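Local coordinates for D-3-phosphoglycerate dehydrogenase-related protein (Vibrio cholerae, PDB 4S1V) that probably oxidises 3-phosphoglycerate or a related D-2-hydroxyacid with NAD, as expected of a D-isomer-specific 2-hydroxyacid dehydrogenase, at residues 17-22 against 296-301; 52-57 against 289-294; 115-120 against 257-262; 220-225 against 248-253. All blocks are in the same frame, centred on the assembly; numbering follows the deposited sequence. Where two conformers were deposited one is given.

How the contacts relate
Contact 1 lies in the half of the molecule built on the five-stranded parallel sheet, contact 2 at the junction of the two halves, and contacts 3 and 4 in the seven-stranded NAD-binding half. The first two, with centres about 12 Å apart, meet through helix 294-312, whose residues S296 and F301 touch Y291 and I54. Contacts 3 and 4, centres about 15 Å apart, touch where L248 packs on V262 and V251 on R258; strand 259-262 is packed on one side by helix 104-119 and on the other by helix 247-254. The centres of contacts 1 and 4 are about 39 Å apart. Along the chain contact 1 encloses contact 2, which encloses 3, which encloses 4, so the C-terminal helix returns to the domain where the chain began.

Contact 1: 17-22 against 296-301; sequences LNAFQC and SYEIYF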
loop_
_atom_site.group_PDB
_atom_site.type_symbol
_atom_site.label_atom_id
_atom_site.label_comp_id
_atom_site.label_asym_id
_atom_site.label_seq_id
_atom_site.Cartn_x
_atom_site.Cartn_y
_atom_site.Cartn_z
ATOM N N LEU C 17 -23.832 31.353 -2.847
ATOM C CA LEU C 17 -25.173 30.827 -3.137
ATOM C C LEU C 17 -26.102 31.928 -3.647
ATOM O O LEU C 17 -25.916 33.099 -3.310
ATOM C CB LEU C 17 -25.783 30.188 -1.888
ATOM C CG LEU C 17 -25.017 29.075 -1.168
ATOM C CD1 LEU C 17 -25.739 28.695 0.111
ATOM C CD2 LEU C 17 -24.827 27.857 -2.064
ATOM N N ASN C 18 -27.105 31.545 -4.447
ATOM C CA ASN C 18 -28.181 32.457 -4.855
ATOM C C ASN C 18 -28.859 33.074 -3.649
ATOM O O ASN C 18 -29.212 34.254 -3.654
ATOM C CB ASN C 18 -29.249 31.734 -5.685
ATOM C CG ASN C 18 -28.734 31.266 -7.025
ATOM O OD1 ASN C 18 -27.793 31.831 -7.577
ATOM N ND2 ASN C 18 -29.349 30.219 -7.555
ATOM N N ALA C 19 -29.035 32.259 -2.614
ATOM C CA ALA C 19 -29.712 32.688 -1.401
ATOM C C ALA C 19 -28.989 33.825 -0.665
ATOM O O ALA C 19 -29.620 34.573 0.077
ATOM C CB ALA C 19 -29.931 31.502 -0.478
ATOM N N PHE C 20 -27.680 33.958 -0.879
ATOM C CA PHE C 20 -26.887 34.989 -0.205
ATOM C C PHE C 20 -27.323 36.410 -0.563
ATOM O O PHE C 20 -27.202 37.317 0.261
ATOM C CB PHE C 20 -25.392 34.809 -0.482
ATOM C CG PHE C 20 -24.498 35.460 0.544
ATOM C CD1 PHE C 20 -24.259 34.847 1.775
ATOM C CD2 PHE C 20 -23.883 36.680 0.277
ATOM C CE1 PHE C 20 -23.431 35.440 2.717
ATOM C CE2 PHE C 20 -23.051 37.279 1.216
ATOM C CZ PHE C 20 -22.822 36.658 2.434
ATOM N N GLN C 21 -27.842 36.601 -1.776
ATOM C CA GLN C 21 -28.339 37.917 -2.204
ATOM C C GLN C 21 -29.526 38.404 -1.382
ATOM O O GLN C 21 -29.753 39.610 -1.282
ATOM C CB GLN C 21 -28.674 37.942 -3.700
ATOM C CG GLN C 21 -27.489 38.322 -4.584
ATOM C CD GLN C 21 -26.877 39.670 -4.217
ATOM O OE1 GLN C 21 -27.573 40.688 -4.133
ATOM N NE2 GLN C 21 -25.564 39.680 -3.995
ATOM N N CYS C 22 -30.259 37.459 -0.793
ATOM C CA CYS C 22 -31.358 37.751 0.130
ATOM C C CYS C 22 -30.910 38.539 1.365
ATOM O O CYS C 22 -31.746 39.057 2.108
ATOM C CB CYS C 22 -32.048 36.456 0.578
ATOM S SG CYS C 22 -32.838 35.509 -0.746
ATOM N N SER C 296 -29.341 21.451 -1.902
ATOM C CA SER C 296 -29.587 21.375 -0.456
ATOM C C SER C 296 -29.219 22.675 0.300
ATOM O O SER C 296 -30.025 23.196 1.078
ATOM C CB SER C 296 -28.846 20.173 0.131
ATOM O OG SER C 296 -29.128 20.028 1.509
ATOM N N TYR C 297 -28.015 23.189 0.056
ATOM C CA TYR C 297 -27.576 24.474 0.627
ATOM C C TYR C 297 -28.430 25.665 0.179
ATOM O O TYR C 297 -28.673 26.580 0.972
ATOM C CB TYR C 297 -26.104 24.750 0.306
ATOM C CG TYR C 297 -25.107 24.354 1.393
ATOM C CD1 TYR C 297 -25.269 23.176 2.139
ATOM C CD2 TYR C 297 -23.977 25.146 1.648
ATOM C CE1 TYR C 297 -24.350 22.816 3.125
ATOM C CE2 TYR C 297 -23.049 24.789 2.618
ATOM C CZ TYR C 297 -23.235 23.624 3.356
ATOM O OH TYR C 297 -22.316 23.267 4.329
ATOM N N GLU C 298 -28.881 25.670 -1.077
ATOM C CA GLU C 298 -29.746 26.765 -1.527
ATOM C C GLU C 298 -31.054 26.764 -0.729
ATOM O O GLU C 298 -31.520 27.827 -0.296
ATOM C CB GLU C 298 -30.015 26.735 -3.038
ATOM C CG GLU C 298 -28.833 27.096 -3.933
ATOM C CD GLU C 298 -28.439 28.571 -3.924
ATOM O OE1 GLU C 298 -29.016 29.383 -3.170
ATOM O OE2 GLU C 298 -27.523 28.924 -4.695
ATOM N N ILE C 299 -31.616 25.570 -0.514
ATOM C CA ILE C 299 -32.845 25.402 0.265
ATOM C C ILE C 299 -32.632 25.845 1.717
ATOM O O ILE C 299 -33.397 26.659 2.244
ATOM C CB ILE C 299 -33.356 23.940 0.187
ATOM C CG1 ILE C 299 -33.908 23.642 -1.219
ATOM C CG2 ILE C 299 -34.402 23.655 1.257
ATOM C CD1 ILE C 299 -33.767 22.194 -1.640
ATOM N N TYR C 300 -31.586 25.317 2.352
ATOM C CA TYR C 300 -31.277 25.647 3.745
ATOM C C TYR C 300 -31.177 27.143 3.986
ATOM O O TYR C 300 -31.782 27.682 4.912
ATOM C CB TYR C 300 -29.962 25.005 4.189
ATOM C CG TYR C 300 -30.072 23.559 4.571
ATOM C CD1 TYR C 300 -31.139 23.092 5.345
ATOM C CD2 TYR C 300 -29.097 22.658 4.187
ATOM C CE1 TYR C 300 -31.230 21.755 5.700
ATOM C CE2 TYR C 300 -29.177 21.321 4.541
ATOM C CZ TYR C 300 -30.240 20.874 5.292
ATOM O OH TYR C 300 -30.291 19.547 5.633
ATOM N N PHE C 301 -30.395 27.799 3.145
ATOM C CA PHE C 301 -30.081 29.186 3.370
ATOM C C PHE C 301 -31.171 30.134 2.865
ATOM O O PHE C 301 -31.376 31.181 3.465
ATOM C CB PHE C 301 -28.667 29.500 2.868
ATOM C CG PHE C 301 -27.596 28.794 3.663
ATOM C CD1 PHE C 301 -27.159 29.311 4.885
ATOM C CD2 PHE C 301 -27.066 27.585 3.229
ATOM C CE1 PHE C 301 -26.191 28.657 5.634
ATOM C CE2 PHE C 301 -26.094 26.922 3.974
ATOM C CZ PHE C 301 -25.661 27.459 5.182
#
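The carboxylate of E298 holds two successive backbone N-H groups of the 17-22 segment, one with each oxygen: OE2 accepts from N18 N at 2.7 Å and OE1 from A19 N at 2.9 Å. Both oxygens use their syn lone pairs, with N-H...O angles of 155° and 149°. Glutamate suits the position because its chain, bent at chi2 (-72°), can fold from the helix flank towards the start of the turn at 18-22. OE2 also forms a salt bridge with K294, one helical turn back, which probably helps to keep the carboxylate charged. The side chain of N18 crosses that of E298 at about a right angle.

Beside this polar clasp, L17 puts CD1 against the ring atom CD2 of F301 at 3.6 Å and against Y297 CB at 4.0 Å, two residues one helical turn apart. A19 is small enough to bring its CB within 4.1 Å of F301 CB. L141 of the second subunit packs on both L17 and Y297. The contact thus joins the loop between strands 3-6 and 27-30 to helix 294-312, the C-terminal helix that returns to the N-terminal domain, which in the D-2-hydroxyacid dehydrogenase family is the substrate-binding one.

Contact 2: 52-57 against 289-294; sequences VLIRER and LGYVEK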
loop_
_atom_site.group_PDB
_atom_site.type_symbol
_atom_site.label_atom_id
_atom_site.label_comp_id
_atom_site.label_asym_id
_atom_site.label_seq_id
_atom_site.Cartn_x
_atom_site.Cartn_y
_atom_site.Cartn_z
ATOM N N VAL C 52 -26.686 32.555 12.192
ATOM C CA VAL C 52 -27.244 31.563 11.292
ATOM C C VAL C 52 -26.430 30.294 11.471
ATOM O O VAL C 52 -25.221 30.278 11.213
ATOM C CB VAL C 52 -27.201 32.024 9.819
ATOM C CG1 VAL C 52 -27.538 30.866 8.881
ATOM C CG2 VAL C 52 -28.163 33.184 9.600
ATOM N N LEU C 53 -27.098 29.244 11.940
ATOM C CA LEU C 53 -26.447 27.977 12.234
ATOM C C LEU C 53 -26.599 26.978 11.101
ATOM O O LEU C 53 -27.681 26.846 10.521
ATOM C CB LEU C 53 -27.016 27.364 13.519
ATOM C CG LEU C 53 -26.980 28.200 14.796
ATOM C CD1 LEU C 53 -27.492 27.369 15.964
ATOM C CD2 LEU C 53 -25.581 28.725 15.069
ATOM N N ILE C 54 -25.512 26.263 10.815
ATOM C CA ILE C 54 -25.533 25.186 9.836
ATOM C C ILE C 54 -25.745 23.861 10.560
ATOM O O ILE C 54 -24.819 23.302 11.148
ATOM C CB ILE C 54 -24.263 25.155 8.962
ATOM C CG1 ILE C 54 -24.003 26.543 8.350
ATOM C CG2 ILE C 54 -24.383 24.065 7.893
ATOM C CD1 ILE C 54 -22.837 26.601 7.382
ATOM N N ARG C 55 -26.989 23.378 10.509
ATOM C CA ARG C 55 -27.397 22.160 11.211
ATOM C C ARG C 55 -26.788 22.107 12.621
ATOM O O ARG C 55 -26.930 23.073 13.383
ATOM C CB ARG C 55 -27.083 20.906 10.378
ATOM C CG ARG C 55 -27.804 20.860 9.035
ATOM C CD ARG C 55 -29.321 20.944 9.179
ATOM N NE ARG C 55 -29.870 19.801 9.905
ATOM C CZ ARG C 55 -30.528 19.889 11.056
ATOM N NH1 ARG C 55 -30.740 21.069 11.613
ATOM N NH2 ARG C 55 -30.977 18.794 11.650
ATOM N N GLU C 56 -26.110 21.009 12.966
ATOM C CA GLU C 56 -25.608 20.788 14.335
ATOM C C GLU C 56 -24.097 21.024 14.534
ATOM O O GLU C 56 -23.519 20.518 15.493
ATOM C CB GLU C 56 -25.952 19.364 14.820
ATOM C CG GLU C 56 -27.350 18.871 14.460
ATOM C CD GLU C 56 -27.831 17.737 15.344
ATOM O OE1 GLU C 56 -27.318 17.567 16.470
ATOM O OE2 GLU C 56 -28.753 17.014 14.922
ATOM N N ARG C 57 -23.457 21.783 13.645
ATOM C CA ARG C 57 -21.991 21.964 13.705
ATOM C C ARG C 57 -21.485 22.709 14.952
ATOM O O ARG C 57 -20.329 22.552 15.342
ATOM C CB ARG C 57 -21.488 22.640 12.434
ATOM C CG ARG C 57 -21.686 21.781 11.200
ATOM C CD ARG C 57 -21.345 22.536 9.932
ATOM N NE ARG C 57 -21.720 21.758 8.754
ATOM C CZ ARG C 57 -21.392 22.068 7.504
ATOM N NH1 ARG C 57 -20.663 23.148 7.241
ATOM N NH2 ARG C 57 -21.794 21.284 6.511
ATOM N N LEU C 289 -21.217 14.535 4.791
ATOM C CA LEU C 289 -21.589 15.105 3.497
ATOM C C LEU C 289 -23.081 15.059 3.151
ATOM O O LEU C 289 -23.524 15.812 2.286
ATOM C CB LEU C 289 -20.789 14.432 2.378
ATOM C CG LEU C 289 -19.267 14.605 2.407
ATOM C CD1 LEU C 289 -18.629 13.747 1.321
ATOM C CD2 LEU C 289 -18.893 16.072 2.229
ATOM N N GLY C 290 -23.847 14.187 3.811
ATOM C CA GLY C 290 -25.267 13.982 3.478
ATOM C C GLY C 290 -25.953 15.235 2.947
ATOM O O GLY C 290 -26.419 15.268 1.798
ATOM N N TYR C 291 -25.981 16.278 3.773
ATOM C CA TYR C 291 -26.701 17.504 3.436
ATOM C C TYR C 291 -25.850 18.559 2.716
ATOM O O TYR C 291 -26.355 19.609 2.320
ATOM C CB TYR C 291 -27.378 18.094 4.688
ATOM C CG TYR C 291 -26.448 18.516 5.804
ATOM C CD1 TYR C 291 -25.842 19.777 5.794
ATOM C CD2 TYR C 291 -26.198 17.679 6.886
ATOM C CE1 TYR C 291 -24.989 20.178 6.805
ATOM C CE2 TYR C 291 -25.356 18.079 7.917
ATOM C CZ TYR C 291 -24.757 19.332 7.865
ATOM O OH TYR C 291 -23.924 19.753 8.873
ATOM N N VAL C 292 -24.567 18.267 2.538
ATOM C CA VAL C 292 -23.614 19.230 1.985
ATOM C C VAL C 292 -23.625 19.107 0.461
ATOM O O VAL C 292 -22.938 18.265 -0.110
ATOM C CB VAL C 292 -22.200 19.002 2.565
ATOM C CG1 VAL C 292 -21.224 20.072 2.078
ATOM C CG2 VAL C 292 -22.261 19.000 4.090
ATOM N N GLU C 293 -24.415 19.963 -0.181
ATOM C CA GLU C 293 -24.727 19.834 -1.600
ATOM C C GLU C 293 -25.323 21.156 -2.099
ATOM O O GLU C 293 -25.949 21.883 -1.320
ATOM C CB GLU C 293 -25.698 18.660 -1.790
ATOM C CG GLU C 293 -26.038 18.294 -3.228
ATOM C CD GLU C 293 -27.252 19.052 -3.737
ATOM O OE1 GLU C 293 -28.249 19.184 -2.990
ATOM O OE2 GLU C 293 -27.207 19.521 -4.885
ATOM N N LYS C 294 -25.099 21.479 -3.376
ATOM C CA LYS C 294 -25.542 22.765 -3.958
ATOM C C LYS C 294 -27.020 23.084 -3.697
ATOM O O LYS C 294 -27.331 24.041 -2.971
ATOM C CB LYS C 294 -25.221 22.832 -5.465
ATOM C CG LYS C 294 -25.451 24.200 -6.117
ATOM C CD LYS C 294 -24.375 25.205 -5.717
ATOM C CE LYS C 294 -24.389 26.460 -6.579
ATOM N NZ LYS C 294 -25.520 27.380 -6.260
HETATM O O HOH W 1 -24.192 18.740 11.560
HETATM O O HOH W 2 -21.744 18.641 7.564
#
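R55 lays its CG over one face of the Y291 ring, 3.7 Å from the centroid and 14° off the normal, a CH-pi contact. R55 was modelled in two conformers, and this holds for the one described; its NH1 is bonded to the carbonyl of K79. The guanidinium of R57 is a second flat group, tilted 35° from the ring. I54 CG2 lies over the centre of the guanidinium on one face, and V292 CG2 sits at the guanidinium edge, in plane, 3.4 Å from R57 NH2. R57 and Y291 meet tip to tip, NE donating to Y291 OH at 3.0 Å with an angle of 157°. Arginine suits the place because its extended chain reaches this hydroxyl while NH1 is held by the carbonyl of D8.

These residues stand where the two domains meet: a type II' turn, I54 to R57, follows strand 50-53 of one, and a type I turn, L289 to V292, leads from the other into helix 294-312. The OH of Y291 also bonds to a water at 2.9 Å, which accepts from E56 N at 3.3 Å, and weakly to a second water shared with R57 NH2. I54 CG2 approaches the tyrosine ring obliquely, 4.1 Å from Y291 CE1.

Contact 3: 115-120 against 257-262; sequences LAASRH and MRQAAV
The carbonyl oxygen of A117 receives two donors: Q259 NE2 at 2.8 Å from across the contact, and, weakly, H120 N at 3.4 Å from its own helix end. The Q259 bond bends to 149° at the hydrogen, and its donor stands above the carbonyl plane, 63° out of it, while the oxygen lies close to the plane of the Q259 amide. Glutamine suits this place: its extended chain spans from the strand to the helix end and gives A117 O a short, sound bond beside the weak one from H120 N. The other arm of the amide is near the imidazole, Q259 OE1 lying 3.2 Å from H120 CE1, with ring and amide planes moderately tilted.

H120, the first residue to leave helical angles, has positive phi and forms a Schellman motif; it is also the N-cap of helix 121-129. Further along the strand, two alanines allow close packing, A117 CB lying 4.2 Å from A261 CB, and L233 and L284 of the flanking strands also cover A117. The axes of 115-119 and 259-262 approach to 8.7 Å and run nearly antiparallel, at 153°. A helix packed on a parallel sheet and running nearly antiparallel to its strands is the layered alpha/beta packing of a Rossmann-type NAD-binding domain.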
loop_
_atom_site.group_PDB
_atom_site.type_symbol
_atom_site.label_atom_id
_atom_site.label_comp_id
_atom_site.label_asym_id
_atom_site.label_seq_id
_atom_site.Cartn_x
_atom_site.Cartn_y
_atom_site.Cartn_z
ATOM N N LEU C 115 -22.175 2.387 -2.687
ATOM C CA LEU C 115 -21.547 1.953 -3.933
ATOM C C LEU C 115 -20.030 2.073 -3.906
ATOM O O LEU C 115 -19.341 1.177 -4.386
ATOM C CB LEU C 115 -22.124 2.713 -5.125
ATOM C CG LEU C 115 -23.492 2.294 -5.659
ATOM C CD1 LEU C 115 -24.051 3.408 -6.537
ATOM C CD2 LEU C 115 -23.428 0.983 -6.441
ATOM N N ALA C 116 -19.514 3.166 -3.335
ATOM C CA ALA C 116 -18.064 3.363 -3.189
ATOM C C ALA C 116 -17.427 2.292 -2.295
ATOM O O ALA C 116 -16.381 1.729 -2.625
ATOM C CB ALA C 116 -17.759 4.749 -2.638
ATOM N N ALA C 117 -18.069 2.029 -1.163
ATOM C CA ALA C 117 -17.611 1.018 -0.218
ATOM C C ALA C 117 -17.627 -0.366 -0.862
ATOM O O ALA C 117 -16.667 -1.125 -0.746
ATOM C CB ALA C 117 -18.480 1.038 1.032
ATOM N N SER C 118 -18.717 -0.673 -1.556
ATOM C CA SER C 118 -18.890 -1.977 -2.191
ATOM C C SER C 118 -17.800 -2.234 -3.212
ATOM O O SER C 118 -17.320 -3.354 -3.334
ATOM C CB SER C 118 -20.257 -2.087 -2.863
ATOM O OG SER C 118 -21.287 -2.106 -1.897
ATOM N N ARG C 119 -17.395 -1.198 -3.937
ATOM C CA ARG C 119 -16.457 -1.411 -5.027
ATOM C C ARG C 119 -15.027 -0.970 -4.724
ATOM O O ARG C 119 -14.178 -1.002 -5.615
ATOM C CB ARG C 119 -16.989 -0.801 -6.331
ATOM C CG ARG C 119 -18.327 -1.379 -6.794
ATOM C CD ARG C 119 -18.242 -2.842 -7.241
ATOM N NE ARG C 119 -17.517 -2.990 -8.502
ATOM C CZ ARG C 119 -18.077 -3.057 -9.707
ATOM N NH1 ARG C 119 -19.399 -3.016 -9.854
ATOM N NH2 ARG C 119 -17.304 -3.189 -10.774
ATOM N N HIS C 120 -14.768 -0.608 -3.460
ATOM C CA HIS C 120 -13.458 -0.116 -2.996
ATOM C C HIS C 120 -12.955 1.036 -3.805
ATOM O O HIS C 120 -11.757 1.157 -4.068
ATOM C CB HIS C 120 -12.420 -1.233 -2.962
ATOM C CG HIS C 120 -12.825 -2.407 -2.113
ATOM N ND1 HIS C 120 -13.107 -2.286 -0.806
ATOM C CD2 HIS C 120 -12.987 -3.755 -2.432
ATOM C CE1 HIS C 120 -13.431 -3.496 -0.306
ATOM N NE2 HIS C 120 -13.360 -4.393 -1.307
ATOM N N MET C 257 -12.673 -8.634 7.055
ATOM C CA MET C 257 -13.511 -9.061 5.942
ATOM C C MET C 257 -14.871 -8.369 5.934
ATOM O O MET C 257 -15.541 -8.335 4.905
ATOM C CB MET C 257 -13.652 -10.582 5.897
ATOM C CG MET C 257 -12.894 -11.236 4.740
ATOM S SD MET C 257 -11.092 -11.032 4.738
ATOM C CE MET C 257 -10.859 -9.618 3.659
ATOM N N ARG C 258 -15.268 -7.822 7.081
ATOM C CA ARG C 258 -16.463 -6.995 7.172
ATOM C C ARG C 258 -16.150 -5.569 6.742
ATOM O O ARG C 258 -14.995 -5.142 6.760
ATOM C CB ARG C 258 -16.975 -6.973 8.605
ATOM C CG ARG C 258 -17.692 -8.245 9.018
ATOM C CD ARG C 258 -18.219 -8.128 10.429
ATOM N NE ARG C 258 -19.150 -7.007 10.570
ATOM C CZ ARG C 258 -20.080 -6.937 11.514
ATOM N NH1 ARG C 258 -20.210 -7.934 12.388
ATOM N NH2 ARG C 258 -20.886 -5.884 11.583
ATOM N N GLN C 259 -17.191 -4.828 6.380
ATOM C CA GLN C 259 -17.039 -3.452 5.949
ATOM C C GLN C 259 -18.019 -2.502 6.636
ATOM O O GLN C 259 -19.051 -2.915 7.168
ATOM C CB GLN C 259 -17.199 -3.363 4.432
ATOM C CG GLN C 259 -15.958 -3.765 3.658
ATOM C CD GLN C 259 -16.144 -3.627 2.161
ATOM O OE1 GLN C 259 -15.938 -4.584 1.421
ATOM N NE2 GLN C 259 -16.537 -2.434 1.708
ATOM N N ALA C 260 -17.676 -1.219 6.629
ATOM C CA ALA C 260 -18.563 -0.190 7.140
ATOM C C ALA C 260 -18.399 1.071 6.307
ATOM O O ALA C 260 -17.379 1.258 5.648
ATOM C CB ALA C 260 -18.300 0.082 8.616
ATOM N N ALA C 261 -19.432 1.908 6.304
ATOM C CA ALA C 261 -19.365 3.218 5.691
ATOM C C ALA C 261 -20.100 4.180 6.622
ATOM O O ALA C 261 -21.240 3.916 7.010
ATOM C CB ALA C 261 -20.013 3.190 4.315
ATOM N N VAL C 262 -19.435 5.267 7.009
ATOM C CA VAL C 262 -20.029 6.252 7.918
ATOM C C VAL C 262 -19.878 7.689 7.411
ATOM O O VAL C 262 -18.875 8.038 6.780
ATOM C CB VAL C 262 -19.497 6.127 9.369
ATOM C CG1 VAL C 262 -19.983 4.836 10.006
ATOM C CG2 VAL C 262 -17.974 6.213 9.420
#

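Contact 4: 220-225 against 248-253; sequences VTKQDL and LYSVMQ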
loop_
_atom_site.group_PDB
_atom_site.type_symbol
_atom_site.label_atom_id
_atom_site.label_comp_id
_atom_site.label_asym_id
_atom_site.label_seq_id
_atom_site.Cartn_x
_atom_site.Cartn_y
_atom_site.Cartn_z
ATOM N N VAL C 220 -28.333 0.451 18.594
ATOM C CA VAL C 220 -27.491 -0.609 18.042
ATOM C C VAL C 220 -26.419 -0.958 19.083
ATOM O O VAL C 220 -25.629 -0.105 19.481
ATOM C CB VAL C 220 -26.840 -0.221 16.689
ATOM C CG1 VAL C 220 -26.128 -1.424 16.086
ATOM C CG2 VAL C 220 -27.881 0.326 15.714
ATOM N N THR C 221 -26.419 -2.210 19.538
ATOM C CA THR C 221 -25.437 -2.681 20.517
ATOM C C THR C 221 -24.285 -3.376 19.804
ATOM O O THR C 221 -24.423 -3.756 18.632
ATOM C CB THR C 221 -26.048 -3.706 21.493
ATOM O OG1 THR C 221 -26.356 -4.917 20.781
ATOM C CG2 THR C 221 -27.309 -3.142 22.171
ATOM N N LYS C 222 -23.165 -3.555 20.514
ATOM C CA LYS C 222 -22.036 -4.326 19.995
ATOM C C LYS C 222 -22.479 -5.738 19.609
ATOM O O LYS C 222 -22.030 -6.284 18.600
ATOM C CB LYS C 222 -20.889 -4.392 21.019
ATOM C CG LYS C 222 -19.633 -5.063 20.486
ATOM C CD LYS C 222 -18.525 -5.090 21.528
ATOM C CE LYS C 222 -17.175 -5.318 20.872
ATOM N NZ LYS C 222 -16.069 -5.115 21.848
ATOM N N GLN C 223 -23.369 -6.311 20.413
ATOM C CA GLN C 223 -23.930 -7.638 20.153
ATOM C C GLN C 223 -24.708 -7.681 18.829
ATOM O O GLN C 223 -24.619 -8.652 18.088
ATOM C CB GLN C 223 -24.784 -8.110 21.344
ATOM C CG GLN C 223 -23.985 -8.382 22.627
ATOM C CD GLN C 223 -23.792 -7.155 23.538
ATOM O OE1 GLN C 223 -23.674 -6.005 23.081
ATOM N NE2 GLN C 223 -23.741 -7.409 24.846
ATOM N N ASP C 224 -25.445 -6.614 18.525
ATOM C CA ASP C 224 -26.132 -6.482 17.238
ATOM C C ASP C 224 -25.145 -6.511 16.065
ATOM O O ASP C 224 -25.365 -7.222 15.089
ATOM C CB ASP C 224 -26.958 -5.193 17.177
ATOM C CG ASP C 224 -28.093 -5.159 18.195
ATOM O OD1 ASP C 224 -28.616 -6.233 18.573
ATOM O OD2 ASP C 224 -28.469 -4.035 18.600
ATOM N N LEU C 225 -24.066 -5.731 16.162
ATOM C CA LEU C 225 -23.030 -5.741 15.125
ATOM C C LEU C 225 -22.408 -7.125 14.957
ATOM O O LEU C 225 -22.176 -7.571 13.828
ATOM C CB LEU C 225 -21.939 -4.707 15.411
ATOM C CG LEU C 225 -22.353 -3.239 15.520
ATOM C CD1 LEU C 225 -21.141 -2.389 15.852
ATOM C CD2 LEU C 225 -23.033 -2.734 14.248
ATOM N N LEU C 248 -18.614 0.083 17.036
ATOM C CA LEU C 248 -18.318 -0.037 15.610
ATOM C C LEU C 248 -16.822 -0.202 15.349
ATOM O O LEU C 248 -16.413 -1.097 14.588
ATOM C CB LEU C 248 -18.853 1.150 14.799
ATOM C CG LEU C 248 -18.663 1.013 13.264
ATOM C CD1 LEU C 248 -19.376 -0.200 12.672
ATOM C CD2 LEU C 248 -19.084 2.278 12.528
ATOM N N TYR C 249 -16.013 0.660 15.965
ATOM C CA TYR C 249 -14.562 0.558 15.780
ATOM C C TYR C 249 -14.047 -0.806 16.231
ATOM O O TYR C 249 -13.313 -1.470 15.504
ATOM C CB TYR C 249 -13.765 1.670 16.491
ATOM C CG TYR C 249 -12.286 1.337 16.444
ATOM C CD1 TYR C 249 -11.548 1.565 15.284
ATOM C CD2 TYR C 249 -11.652 0.702 17.516
ATOM C CE1 TYR C 249 -10.213 1.221 15.205
ATOM C CE2 TYR C 249 -10.313 0.337 17.444
ATOM C CZ TYR C 249 -9.601 0.600 16.285
ATOM O OH TYR C 249 -8.278 0.263 16.182
ATOM N N SER C 250 -14.426 -1.210 17.438
ATOM C CA SER C 250 -13.951 -2.470 18.007
ATOM C C SER C 250 -14.242 -3.639 17.062
ATOM O O SER C 250 -13.371 -4.481 16.830
ATOM C CB SER C 250 -14.578 -2.703 19.383
ATOM O OG SER C 250 -14.054 -3.883 19.985
ATOM N N VAL C 251 -15.448 -3.658 16.489
ATOM C CA VAL C 251 -15.907 -4.759 15.621
ATOM C C VAL C 251 -15.240 -4.746 14.241
ATOM O O VAL C 251 -14.800 -5.785 13.751
ATOM C CB VAL C 251 -17.450 -4.756 15.480
ATOM C CG1 VAL C 251 -17.909 -5.712 14.391
ATOM C CG2 VAL C 251 -18.110 -5.129 16.802
ATOM N N MET C 252 -15.140 -3.572 13.626
ATOM C CA MET C 252 -14.489 -3.457 12.323
ATOM C C MET C 252 -12.994 -3.791 12.382
ATOM O O MET C 252 -12.458 -4.453 11.483
ATOM C CB MET C 252 -14.729 -2.071 11.721
ATOM C CG MET C 252 -16.191 -1.801 11.383
ATOM S SD MET C 252 -16.899 -3.057 10.294
ATOM C CE MET C 252 -18.453 -3.351 11.124
ATOM N N GLN C 253 -12.327 -3.343 13.443
ATOM C CA GLN C 253 -10.909 -3.641 13.623
ATOM C C GLN C 253 -10.705 -5.150 13.729
ATOM O O GLN C 253 -9.776 -5.691 13.139
ATOM C CB GLN C 253 -10.343 -2.911 14.852
ATOM C CG GLN C 253 -9.341 -3.721 15.679
ATOM C CD GLN C 253 -7.971 -3.760 15.057
ATOM O OE1 GLN C 253 -7.220 -4.731 15.212
ATOM N NE2 GLN C 253 -7.630 -2.693 14.339
#
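K222 and L225 pack against L248, S250 and V251 to join two helices of the NAD-binding domain, 222-226 and 247-254, which precede and follow strand 233-236. V251 CG2 fits between the aliphatic part of K222, 4.0 Å from its CG, and L225 CB at 4.1 Å. A branched valine is short enough to let the helices come close and broad enough to touch both. L225 reaches deeper, putting CD1 3.7 Å from L248 CA and 4.2 Å from L248 CD1; both leucines also rest on F234 of the strand beneath.

Towards the subunit interface the fully extended chain of K222, with CG anti to the backbone N (chi1 -174°), carries NZ to S250 OG, a hydrogen bond of 3.0 Å. A long lysine serves here because NZ also makes a salt bridge with D27 of the third subunit, while S250 OG bonds to T29 of that subunit. The start of the shorter helix is secured by a capping box: D224 N donates to T221 OG1 at 3.0 Å, and T221 N to D224 OD2 at 2.9 Å. Neighbouring helices over adjacent parallel strands are the mark of consecutive beta-alpha-beta crossovers, the repeating element of the Rossmann fold.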